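Side-chain contacts in aromatic-ring-hydroxylating dioxygenase beta subunit (Catenulispora acidiphila, PDB 6VW4), which is of unknown function, possibly linked to dioxygenase activity, but has an NTF2-like fold and binds the tricyclic acid S-DNPA in a pocket: residues G28-Y33 and E64-Y69; A19-A24 and A34-P39; F43-G48 and V59-E64; V104-T107 and L112-G115. All coordinates share one frame; numbering follows the deposited sequence.

Contact 1 of 4, residues G28-Y33 and E64-Y69; sequences GKFEEY and EFHERY. With SDN ([(3S)-9-hydroxy-1-methyl-10-oxo-4,10-dihydro-3H-benzo[g]isochromen-3-yl]acetic acid), chain C.
One pair of rings carries the whole contact between the short helix 30-34 and helix 55-68: Phe30 drives a corner of its ring onto the flat of the His66 imidazole. The atom that does the touching is Phe30 CZ, which stands over the centre of the five-membered ring and comes to 3.5 Å from His66 CG. Centroids of the Phe30 and His66 rings lie 4.8 Å apart and their planes make 62°, so the pair is T-shaped (edge-to-face) but tilted away from a strict perpendicular. Phe30 CE1 is also 4.1 Å from His66 NE2. His66 has its CG beside the backbone N (chi1 -79°), and its ND1 makes a weak hydrogen bond with Leu62 O of its own helix; this bond would help to fix the rotation of the ring that Phe30 meets.

In this NTF2-like fold the two helices flank the pocket holding SDN, and residues next to the ring pair reach the ligand. SDN O4 donates a hydrogen bond of 2.8 Å to Tyr33 OH, which has a second, weak partner in Arg137. Phe65 offers a ring face instead: SDN C16 sits 3.9 Å above the plane of the Phe65 ring, over its centre, while Tyr69 CE2 lies over the opposite face, toward the rim. Ahead of Phe30, Gly28 has a positive phi (75°) and is the C-prime residue of a Schellman motif that ends helix 8-26, with Lys29 N bonded to Ala24 O. Gly28 O then lies 3.8 Å above the plane of the Phe30 ring.

Contact 2 of 4, residues A19-A24 and A34-P39; sequences ARQMHA and ADTFTP. With SDN ([(3S)-9-hydroxy-1-methyl-10-oxo-4,10-dihydro-3H-benzo[g]isochromen-3-yl]acetic acid), chain C.
Beside the ligand pocket of the NTF2-like fold, Gln21 of helix 8-26 is hydrogen-bonded to Thr36, the third residue of a type I beta turn, Ala34 to Phe37, that leads from helix 30-34 into strand 37-38. The bond runs from Gln21 NE2 to Thr36 OG1, 2.9 Å long with 153° at the hydrogen, and the hydroxyl oxygen lies only 5° out of the amide plane. Gln21 is extended beyond CG, which carries the amide past the threonine: the two side chains cross at a slant, and Gln21 CG passes just 3.0 Å from Thr36 OG1, so the packing is tight. The hydroxyl is gripped twice, since its stronger partner is the carbonyl of Tyr33. Gln21 NE2 and OE1 also have weak hydrogen bonds, to Thr134 and Arg137 of strand 132-139 respectively. Phe37 closes in obliquely, its CE1 3.9 Å from Gln21 NE2. His23 meets Tyr101 of a second subunit, so the same helix serves both pocket and interface. One residue after Gln21, Met22 brings CE to 3.8 Å from SDN C10.

Contact 3 of 4, residues F43-G48 and V59-E64; sequences FRHTPG and VRELNE. With SDN ([(3S)-9-hydroxy-1-methyl-10-oxo-4,10-dihydro-3H-benzo[g]isochromen-3-yl]acetic acid), chain C.
His45 and Glu61 point at each other from opposite directions, the imidazole coming from the loop just after strand 41-44 and the carboxylate from helix 55-68. Their planes are 54° apart, so the flat groups are well twisted from coplanarity, and Glu61 OE2 lies at the edge of the ring, near its plane. The separation of His45 NE2 and Glu61 OE2 is 2.9 Å, but the same oxygen is modelled too close to His45 CD2, which makes its exact placement doubtful. Glu61 CG lies 3.6 Å from His45 NE2. The first torsion of His45 (chi1 72°) places the ring between the backbone N and the carbonyl carbon, and the second (chi2 115°) turns its ND1 edge to the ligand. There ND1 gives SDN O3 a nearly straight hydrogen bond (174°), weak because it is 3.4 Å long, with the acceptor in the ring plane. Thr46 OG1 sits over one face of the same ring, toward its rim.

Phe43 and Leu62 form the apolar half, their side chains crossing at about a right angle. Leu62 CD2 approaches the rim of the phenyl ring near its plane, 4.1 Å from Phe43 CE2. Next along that rim, Phe43 CZ comes to 3.3 Å from SDN O5, so Phe43 is wedged edge-on between helix and ligand.

Behind these side chains, strand 41-44 is bonded through its backbone to Ala52 on one neighbour and to Arg137 and Val139 of strand 132-139 on the other, while Leu62 also packs on Phe30 and Tyr33 of helix 30-34.

Contact 4 of 4, residues V104-T107 and L112-G115; sequences VLTT and LTVG
Thr106 and Thr113 form the hydrogen-bonded pair of an antiparallel beta hairpin, strands 96-108 and 111-126: Thr113 N reaches Thr106 O at 2.8 Å, and Thr106 N reaches Thr113 O at 3.0 Å. The short segments run at 167° to each other, and a third bond, Gly115 N to Val104 O at 2.9 Å, continues the pairing. On the face of Leu105, Thr107, Leu112 and Val114, Leu105 packs against both Leu112 and Val114. Leu105 and Val114 lie side by side, pointing the same way, with Leu105 CD2 3.7 Å from Val114 CG2. Leu112, its CG anti to the backbone N (chi1 173°), slants across the strand so that CD1 meets Leu105 CB and has the polar Thr107 OG1 beside it at 3.3 Å.

Other subunits pack on this face: Val114 meets Val114 of both the second and the third subunit, and Leu105 meets Leu103 of the second. Strand 75-86 adjoins the other edge of strand 96-108, with Leu105 bonded through its backbone to Arg77. The nearest atoms of the Val104 side chain and SDN are about 4 Å apart. A water on the Thr106 side donates hydrogen bonds to Thr113 O at 2.9 Å and Gly115 O at 2.8 Å.

In the fold
Contacts 1, 2 and 3 cluster round SDN, with centres 9 to 14 Å apart, and all three touch it. Along the chain, contact 3 is nested inside the loop closed by contact 1, while the segments of contacts 1 and 2 alternate. Contacts 1 and 3 share Glu64 and helix 55-68; contact 2 adds helix 8-26, so three helices and strand 41-44 converge on the ligand. Contact 4 comes last in sequence, with its centre about 17 to 21 Å from the others, and touches none of them. It belongs to the same mixed sheet as strand 41-44, and its hairpin joins the pocket wall to the subunit interface.

Contact 1 of 4, residues G28-Y33 and E64-Y69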
# COMPACT_ATOMS: atom_id res chain seq x y z
N GLY A 28 16.98 -10.69 -3.40
CA GLY A 28 17.88 -11.72 -2.94
C GLY A 28 19.17 -11.25 -2.29
O GLY A 28 20.09 -12.05 -2.12
N LYS A 29 19.25 -9.97 -1.92
CA LYS A 29 20.43 -9.42 -1.26
C LYS A 29 20.27 -9.61 0.25
O LYS A 29 20.07 -8.67 1.03
CB LYS A 29 20.59 -7.96 -1.64
CG LYS A 29 20.76 -7.76 -3.12
CD LYS A 29 20.72 -6.28 -3.49
CE LYS A 29 21.08 -6.09 -4.95
NZ LYS A 29 20.21 -5.14 -5.71
N PHE A 30 20.36 -10.88 0.65
CA PHE A 30 20.05 -11.24 2.03
C PHE A 30 21.01 -10.60 3.04
O PHE A 30 20.63 -10.41 4.21
CB PHE A 30 20.07 -12.76 2.20
CG PHE A 30 19.07 -13.47 1.37
CD1 PHE A 30 17.88 -12.86 1.01
CD2 PHE A 30 19.30 -14.78 0.95
CE1 PHE A 30 16.95 -13.52 0.24
CE2 PHE A 30 18.39 -15.45 0.18
CZ PHE A 30 17.20 -14.82 -0.18
N GLU A 31 22.25 -10.30 2.65
CA GLU A 31 23.18 -9.70 3.60
C GLU A 31 22.83 -8.24 3.84
O GLU A 31 22.78 -7.78 4.99
CB GLU A 31 24.63 -9.81 3.10
CG GLU A 31 25.18 -11.24 3.11
CD GLU A 31 24.79 -12.04 1.85
OE1 GLU A 31 25.43 -13.10 1.61
OE2 GLU A 31 23.86 -11.63 1.12
N GLU A 32 22.55 -7.51 2.76
CA GLU A 32 22.10 -6.12 2.89
C GLU A 32 20.87 -6.05 3.77
O GLU A 32 20.71 -5.12 4.57
CB GLU A 32 21.76 -5.53 1.53
CG GLU A 32 22.89 -5.17 0.64
CD GLU A 32 22.39 -4.42 -0.59
OE1 GLU A 32 21.35 -3.70 -0.50
OE2 GLU A 32 23.04 -4.55 -1.65
N TYR A 33 19.96 -7.02 3.62
CA TYR A 33 18.75 -7.03 4.42
C TYR A 33 19.10 -7.23 5.88
O TYR A 33 18.56 -6.53 6.75
CB TYR A 33 17.78 -8.11 3.94
CG TYR A 33 16.58 -8.37 4.84
CD1 TYR A 33 15.47 -7.56 4.79
CD2 TYR A 33 16.55 -9.44 5.73
CE1 TYR A 33 14.37 -7.79 5.56
CE2 TYR A 33 15.44 -9.66 6.54
CZ TYR A 33 14.34 -8.84 6.41
OH TYR A 33 13.21 -8.99 7.16
N GLU A 64 18.19 -20.92 3.77
CA GLU A 64 17.41 -22.14 3.95
C GLU A 64 16.06 -22.05 3.25
O GLU A 64 15.70 -22.91 2.44
CB GLU A 64 17.18 -22.41 5.43
CG GLU A 64 18.19 -23.29 6.15
CD GLU A 64 17.91 -23.37 7.65
OE1 GLU A 64 18.70 -22.80 8.45
OE2 GLU A 64 16.88 -23.97 8.03
N PHE A 65 15.28 -21.02 3.61
CA PHE A 65 13.92 -20.83 3.09
C PHE A 65 13.91 -20.76 1.57
O PHE A 65 13.02 -21.34 0.93
CB PHE A 65 13.33 -19.55 3.71
CG PHE A 65 11.98 -19.18 3.21
CD1 PHE A 65 11.82 -18.48 2.02
CD2 PHE A 65 10.85 -19.52 3.94
CE1 PHE A 65 10.57 -18.14 1.55
CE2 PHE A 65 9.60 -19.19 3.48
CZ PHE A 65 9.46 -18.50 2.28
N HIS A 66 14.90 -20.09 0.98
CA HIS A 66 14.89 -19.86 -0.47
C HIS A 66 15.50 -20.98 -1.31
O HIS A 66 15.04 -21.21 -2.43
CB HIS A 66 15.58 -18.53 -0.84
CG HIS A 66 14.72 -17.32 -0.60
ND1 HIS A 66 14.29 -16.94 0.65
CD2 HIS A 66 14.19 -16.40 -1.46
CE1 HIS A 66 13.54 -15.86 0.56
NE2 HIS A 66 13.46 -15.50 -0.71
N GLU A 67 16.57 -21.66 -0.85
CA GLU A 67 16.99 -22.94 -1.48
C GLU A 67 15.93 -24.02 -1.34
O GLU A 67 15.78 -24.86 -2.25
CB GLU A 67 18.30 -23.44 -0.91
N ARG A 68 15.18 -23.96 -0.24
CA ARG A 68 14.11 -24.92 0.02
C ARG A 68 13.05 -24.88 -1.07
O ARG A 68 12.43 -25.91 -1.38
CB ARG A 68 13.44 -24.72 1.40
N TYR A 69 12.85 -23.72 -1.70
CA TYR A 69 11.78 -23.54 -2.69
C TYR A 69 12.28 -22.77 -3.93
O TYR A 69 11.68 -21.79 -4.39
CB TYR A 69 10.55 -22.83 -2.10
CG TYR A 69 10.07 -23.31 -0.74
CD1 TYR A 69 9.85 -24.67 -0.51
CD2 TYR A 69 9.85 -22.41 0.31
CE1 TYR A 69 9.42 -25.12 0.73
CE2 TYR A 69 9.42 -22.86 1.55
CZ TYR A 69 9.21 -24.21 1.75
OH TYR A 69 8.79 -24.68 2.97
O4 SDN C . 10.90 -10.05 5.88
C11 SDN C . 9.52 -9.98 6.04
C12 SDN C . 8.69 -11.08 5.82
C13 SDN C . 9.34 -12.41 5.37
O5 SDN C . 10.51 -12.49 5.23
C14 SDN C . 8.45 -13.62 5.12
C15 SDN C . 9.09 -14.96 4.70
O3 SDN C . 8.36 -16.15 5.08
C16 SDN C . 10.49 -15.07 4.09
C10 SDN C . 8.94 -8.77 6.40
C9 SDN C . 7.55 -8.66 6.55
C8 SDN C . 6.73 -9.76 6.34
C7 SDN C . 7.29 -10.97 5.96
C6 SDN C . 6.36 -12.20 5.71
C5 SDN C . 7.02 -13.51 5.29
C4 SDN C . 6.17 -14.69 5.07
C3 SDN C . 6.90 -16.02 4.96
C2 SDN C . 6.57 -16.35 3.52
C1 SDN C . 5.64 -17.49 3.18
O2 SDN C . 5.07 -18.13 4.10
O1 SDN C . 5.46 -17.78 1.96

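Contact 2 of 4, residues A19-A24 and A34-P39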
# COMPACT_ATOMS: atom_id res chain seq x y z
N ALA A 19 10.87 0.16 3.11
CA ALA A 19 10.95 -0.00 1.67
C ALA A 19 12.34 -0.47 1.24
O ALA A 19 12.47 -1.44 0.48
CB ALA A 19 10.62 1.32 0.99
N ARG A 20 13.39 0.18 1.75
CA ARG A 20 14.76 -0.22 1.39
C ARG A 20 15.05 -1.65 1.85
O ARG A 20 15.56 -2.46 1.07
CB ARG A 20 15.79 0.74 1.99
CG ARG A 20 15.73 2.16 1.48
CD ARG A 20 16.69 2.44 0.35
NE ARG A 20 17.04 3.86 0.28
CZ ARG A 20 17.04 4.60 -0.83
NH1 ARG A 20 16.72 4.05 -2.01
NH2 ARG A 20 17.36 5.88 -0.77
N GLN A 21 14.72 -1.98 3.10
CA GLN A 21 14.83 -3.35 3.57
C GLN A 21 14.25 -4.34 2.56
O GLN A 21 14.89 -5.33 2.21
CB GLN A 21 14.04 -3.56 4.86
CG GLN A 21 14.71 -3.27 6.07
CD GLN A 21 13.86 -3.63 7.25
OE1 GLN A 21 12.61 -3.51 7.22
NE2 GLN A 21 14.51 -4.01 8.33
N MET A 22 12.98 -4.13 2.17
CA MET A 22 12.31 -5.13 1.35
C MET A 22 12.81 -5.12 -0.09
O MET A 22 12.74 -6.15 -0.76
CB MET A 22 10.80 -4.95 1.37
CG MET A 22 10.12 -5.21 2.67
SD MET A 22 10.99 -6.43 3.73
CE MET A 22 10.08 -7.84 2.91
N HIS A 23 13.29 -3.98 -0.59
CA HIS A 23 13.89 -3.99 -1.92
C HIS A 23 15.09 -4.94 -1.95
O HIS A 23 15.27 -5.72 -2.89
CB HIS A 23 14.31 -2.59 -2.38
CG HIS A 23 13.15 -1.65 -2.64
ND1 HIS A 23 13.31 -0.28 -2.77
CD2 HIS A 23 11.82 -1.88 -2.79
CE1 HIS A 23 12.13 0.28 -2.97
NE2 HIS A 23 11.21 -0.67 -3.00
N ALA A 24 15.88 -4.92 -0.88
CA ALA A 24 17.03 -5.79 -0.79
C ALA A 24 16.61 -7.24 -0.62
O ALA A 24 17.13 -8.13 -1.29
CB ALA A 24 17.93 -5.33 0.37
N ALA A 34 20.00 -8.17 6.17
CA ALA A 34 20.36 -8.42 7.56
C ALA A 34 21.07 -7.21 8.17
O ALA A 34 20.96 -6.98 9.37
CB ALA A 34 21.24 -9.67 7.69
N ASP A 35 21.78 -6.43 7.37
CA ASP A 35 22.43 -5.23 7.88
C ASP A 35 21.47 -4.10 8.21
O ASP A 35 21.92 -3.05 8.68
CB ASP A 35 23.44 -4.67 6.86
CG ASP A 35 24.71 -5.54 6.74
OD1 ASP A 35 24.93 -6.40 7.62
OD2 ASP A 35 25.46 -5.37 5.77
N THR A 36 20.17 -4.23 7.91
CA THR A 36 19.22 -3.23 8.38
C THR A 36 18.66 -3.59 9.73
O THR A 36 17.87 -2.82 10.30
CB THR A 36 18.07 -3.02 7.38
OG1 THR A 36 17.21 -4.16 7.40
CG2 THR A 36 18.61 -2.80 5.98
N PHE A 37 18.99 -4.77 10.22
CA PHE A 37 18.68 -5.16 11.59
C PHE A 37 19.83 -4.77 12.52
O PHE A 37 20.96 -4.59 12.10
CB PHE A 37 18.43 -6.66 11.67
CG PHE A 37 17.07 -7.12 11.17
CD1 PHE A 37 16.77 -7.12 9.83
CD2 PHE A 37 16.10 -7.54 12.08
CE1 PHE A 37 15.55 -7.57 9.38
CE2 PHE A 37 14.88 -8.00 11.64
CZ PHE A 37 14.61 -8.02 10.30
N THR A 38 19.53 -4.64 13.81
CA THR A 38 20.60 -4.47 14.77
C THR A 38 21.44 -5.75 14.83
O THR A 38 20.99 -6.81 14.38
CB THR A 38 20.07 -4.17 16.16
OG1 THR A 38 19.23 -5.24 16.59
CG2 THR A 38 19.32 -2.87 16.18
N PRO A 39 22.67 -5.68 15.38
CA PRO A 39 23.52 -6.90 15.43
C PRO A 39 22.89 -8.05 16.19
O PRO A 39 23.16 -9.22 15.85
CB PRO A 39 24.81 -6.41 16.11
CG PRO A 39 24.87 -4.89 15.71
CD PRO A 39 23.41 -4.45 15.76
O4 SDN C . 10.90 -10.05 5.88
C11 SDN C . 9.52 -9.98 6.04
C12 SDN C . 8.69 -11.08 5.82
C13 SDN C . 9.34 -12.41 5.37
O5 SDN C . 10.51 -12.49 5.23
C14 SDN C . 8.45 -13.62 5.12
C15 SDN C . 9.09 -14.96 4.70
O3 SDN C . 8.36 -16.15 5.08
C16 SDN C . 10.49 -15.07 4.09
C10 SDN C . 8.94 -8.77 6.40
C9 SDN C . 7.55 -8.66 6.55
C8 SDN C . 6.73 -9.76 6.34
C7 SDN C . 7.29 -10.97 5.96
C6 SDN C . 6.36 -12.20 5.71
C5 SDN C . 7.02 -13.51 5.29
C4 SDN C . 6.17 -14.69 5.07
C3 SDN C . 6.90 -16.02 4.96
C2 SDN C . 6.57 -16.35 3.52
C1 SDN C . 5.64 -17.49 3.18
O2 SDN C . 5.07 -18.13 4.10
O1 SDN C . 5.46 -17.78 1.96

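Contact 3 of 4, residues F43-G48 and V59-E64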
# COMPACT_ATOMS: atom_id res chain seq x y z
N PHE A 43 14.31 -11.86 14.24
CA PHE A 43 13.47 -12.04 13.06
C PHE A 43 12.66 -13.33 13.20
O PHE A 43 13.19 -14.41 12.94
CB PHE A 43 14.35 -12.12 11.85
CG PHE A 43 13.61 -12.18 10.54
CD1 PHE A 43 12.30 -11.71 10.41
CD2 PHE A 43 14.24 -12.69 9.40
CE1 PHE A 43 11.64 -11.74 9.17
CE2 PHE A 43 13.58 -12.73 8.16
CZ PHE A 43 12.28 -12.24 8.05
N ARG A 44 11.40 -13.22 13.60
CA ARG A 44 10.48 -14.35 13.68
C ARG A 44 9.61 -14.31 12.42
O ARG A 44 8.51 -13.73 12.43
CB ARG A 44 9.65 -14.28 14.97
CG ARG A 44 8.95 -15.60 15.35
CD ARG A 44 7.90 -16.07 14.31
NE ARG A 44 6.62 -15.39 14.48
CZ ARG A 44 5.72 -15.68 15.42
NH1 ARG A 44 4.59 -15.00 15.48
NH2 ARG A 44 5.95 -16.65 16.29
N HIS A 45 10.09 -14.93 11.32
CA HIS A 45 9.39 -14.82 10.04
C HIS A 45 8.19 -15.77 9.91
O HIS A 45 7.29 -15.52 9.09
CB HIS A 45 10.36 -15.04 8.85
CG HIS A 45 10.81 -16.46 8.67
ND1 HIS A 45 10.48 -17.21 7.55
CD2 HIS A 45 11.59 -17.25 9.43
CE1 HIS A 45 11.03 -18.41 7.66
NE2 HIS A 45 11.71 -18.46 8.79
N THR A 46 8.17 -16.88 10.66
CA THR A 46 7.06 -17.82 10.54
C THR A 46 6.64 -18.37 11.89
O THR A 46 7.50 -18.84 12.66
CB THR A 46 7.38 -18.98 9.58
OG1 THR A 46 8.63 -19.60 9.96
CG2 THR A 46 7.45 -18.50 8.13
N PRO A 47 5.35 -18.34 12.21
CA PRO A 47 4.90 -18.85 13.51
C PRO A 47 5.21 -20.33 13.65
O PRO A 47 5.24 -21.09 12.67
CB PRO A 47 3.39 -18.58 13.50
CG PRO A 47 3.16 -17.56 12.39
CD PRO A 47 4.23 -17.85 11.38
N GLY A 48 5.46 -20.74 14.89
CA GLY A 48 5.93 -22.09 15.19
C GLY A 48 7.43 -22.26 15.19
O GLY A 48 7.99 -22.88 16.09
N VAL A 59 20.71 -14.24 7.85
CA VAL A 59 21.13 -14.58 6.49
C VAL A 59 21.06 -16.09 6.24
O VAL A 59 20.75 -16.52 5.11
CB VAL A 59 22.54 -14.06 6.19
CG1 VAL A 59 23.04 -14.73 4.88
CG2 VAL A 59 22.56 -12.55 6.12
N ARG A 60 21.36 -16.90 7.26
CA ARG A 60 21.28 -18.34 7.08
C ARG A 60 19.84 -18.80 6.92
O ARG A 60 19.55 -19.65 6.07
CB ARG A 60 21.97 -19.04 8.27
CG ARG A 60 21.57 -20.48 8.70
CD ARG A 60 22.25 -20.79 10.12
NE ARG A 60 23.39 -19.88 10.41
CZ ARG A 60 23.60 -19.19 11.55
NH1 ARG A 60 22.77 -19.27 12.58
NH2 ARG A 60 24.65 -18.38 11.64
N GLU A 61 18.93 -18.25 7.74
CA GLU A 61 17.55 -18.71 7.63
C GLU A 61 16.91 -18.29 6.31
O GLU A 61 15.98 -18.96 5.87
CB GLU A 61 16.71 -18.18 8.78
CG GLU A 61 15.31 -18.81 8.82
CD GLU A 61 14.81 -19.08 10.24
OE1 GLU A 61 15.36 -19.99 10.90
OE2 GLU A 61 13.86 -18.39 10.70
N LEU A 62 17.36 -17.21 5.67
CA LEU A 62 16.83 -16.85 4.36
C LEU A 62 17.40 -17.73 3.25
O LEU A 62 16.71 -17.99 2.26
CB LEU A 62 17.11 -15.39 4.04
CG LEU A 62 16.37 -14.38 4.92
CD1 LEU A 62 16.93 -12.98 4.68
CD2 LEU A 62 14.86 -14.43 4.71
N ASN A 63 18.65 -18.17 3.40
CA ASN A 63 19.22 -19.12 2.44
C ASN A 63 18.54 -20.49 2.56
O ASN A 63 18.30 -21.15 1.54
CB ASN A 63 20.73 -19.22 2.65
CG ASN A 63 21.51 -18.14 1.92
OD1 ASN A 63 21.15 -17.73 0.82
ND2 ASN A 63 22.58 -17.68 2.52
N GLU A 64 18.19 -20.92 3.77
CA GLU A 64 17.41 -22.14 3.95
C GLU A 64 16.06 -22.05 3.25
O GLU A 64 15.70 -22.91 2.44
CB GLU A 64 17.18 -22.41 5.43
CG GLU A 64 18.19 -23.29 6.15
CD GLU A 64 17.91 -23.37 7.65
OE1 GLU A 64 18.70 -22.80 8.45
OE2 GLU A 64 16.88 -23.97 8.03
O4 SDN C . 10.90 -10.05 5.88
C11 SDN C . 9.52 -9.98 6.04
C12 SDN C . 8.69 -11.08 5.82
C13 SDN C . 9.34 -12.41 5.37
O5 SDN C . 10.51 -12.49 5.23
C14 SDN C . 8.45 -13.62 5.12
C15 SDN C . 9.09 -14.96 4.70
O3 SDN C . 8.36 -16.15 5.08
C16 SDN C . 10.49 -15.07 4.09
C10 SDN C . 8.94 -8.77 6.40
C9 SDN C . 7.55 -8.66 6.55
C8 SDN C . 6.73 -9.76 6.34
C7 SDN C . 7.29 -10.97 5.96
C6 SDN C . 6.36 -12.20 5.71
C5 SDN C . 7.02 -13.51 5.29
C4 SDN C . 6.17 -14.69 5.07
C3 SDN C . 6.90 -16.02 4.96
C2 SDN C . 6.57 -16.35 3.52
C1 SDN C . 5.64 -17.49 3.18
O2 SDN C . 5.07 -18.13 4.10
O1 SDN C . 5.46 -17.78 1.96

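Contact 4 of 4, residues V104-T107 and L112-G115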
# COMPACT_ATOMS: atom_id res chain seq x y z
N VAL A 104 2.18 -10.79 0.61
CA VAL A 104 3.22 -11.45 -0.17
C VAL A 104 2.71 -11.79 -1.56
O VAL A 104 1.63 -12.34 -1.74
CB VAL A 104 3.70 -12.72 0.57
CG1 VAL A 104 4.88 -13.33 -0.15
CG2 VAL A 104 4.03 -12.38 2.00
N LEU A 105 3.50 -11.45 -2.56
CA LEU A 105 3.26 -11.83 -3.94
C LEU A 105 4.40 -12.69 -4.45
O LEU A 105 5.57 -12.43 -4.14
CB LEU A 105 3.11 -10.63 -4.81
CG LEU A 105 1.87 -9.83 -4.45
CD1 LEU A 105 1.93 -8.59 -5.27
CD2 LEU A 105 0.60 -10.58 -4.74
N THR A 106 4.07 -13.72 -5.22
CA THR A 106 5.08 -14.61 -5.81
C THR A 106 4.77 -14.84 -7.28
O THR A 106 3.72 -15.38 -7.63
CB THR A 106 5.16 -15.95 -5.08
OG1 THR A 106 5.25 -15.74 -3.68
CG2 THR A 106 6.40 -16.74 -5.53
N THR A 107 5.67 -14.40 -8.12
CA THR A 107 5.53 -14.51 -9.56
C THR A 107 6.40 -15.65 -10.04
O THR A 107 7.61 -15.69 -9.76
CB THR A 107 5.92 -13.20 -10.24
OG1 THR A 107 4.96 -12.20 -9.88
CG2 THR A 107 5.92 -13.36 -11.77
N LEU A 112 1.00 -15.82 -10.95
CA LEU A 112 1.19 -15.02 -9.76
C LEU A 112 0.33 -15.59 -8.65
O LEU A 112 -0.89 -15.66 -8.78
CB LEU A 112 0.81 -13.56 -10.03
CG LEU A 112 0.79 -12.60 -8.83
CD1 LEU A 112 2.15 -12.48 -8.18
CD2 LEU A 112 0.37 -11.19 -9.22
N THR A 113 0.96 -16.01 -7.56
CA THR A 113 0.22 -16.47 -6.39
C THR A 113 0.20 -15.34 -5.35
O THR A 113 1.24 -14.77 -5.00
CB THR A 113 0.80 -17.80 -5.83
OG1 THR A 113 1.83 -17.57 -4.88
CG2 THR A 113 1.38 -18.66 -6.97
N VAL A 114 -0.99 -15.05 -4.85
CA VAL A 114 -1.23 -13.99 -3.90
C VAL A 114 -1.40 -14.58 -2.52
O VAL A 114 -2.36 -15.30 -2.27
CB VAL A 114 -2.45 -13.16 -4.30
CG1 VAL A 114 -2.60 -12.02 -3.30
CG2 VAL A 114 -2.31 -12.68 -5.75
N GLY A 115 -0.51 -14.22 -1.60
CA GLY A 115 -0.72 -14.54 -0.20
C GLY A 115 0.54 -15.18 0.34
O GLY A 115 1.47 -15.46 -0.41
O HOH W 1 2.90 -15.51 -2.79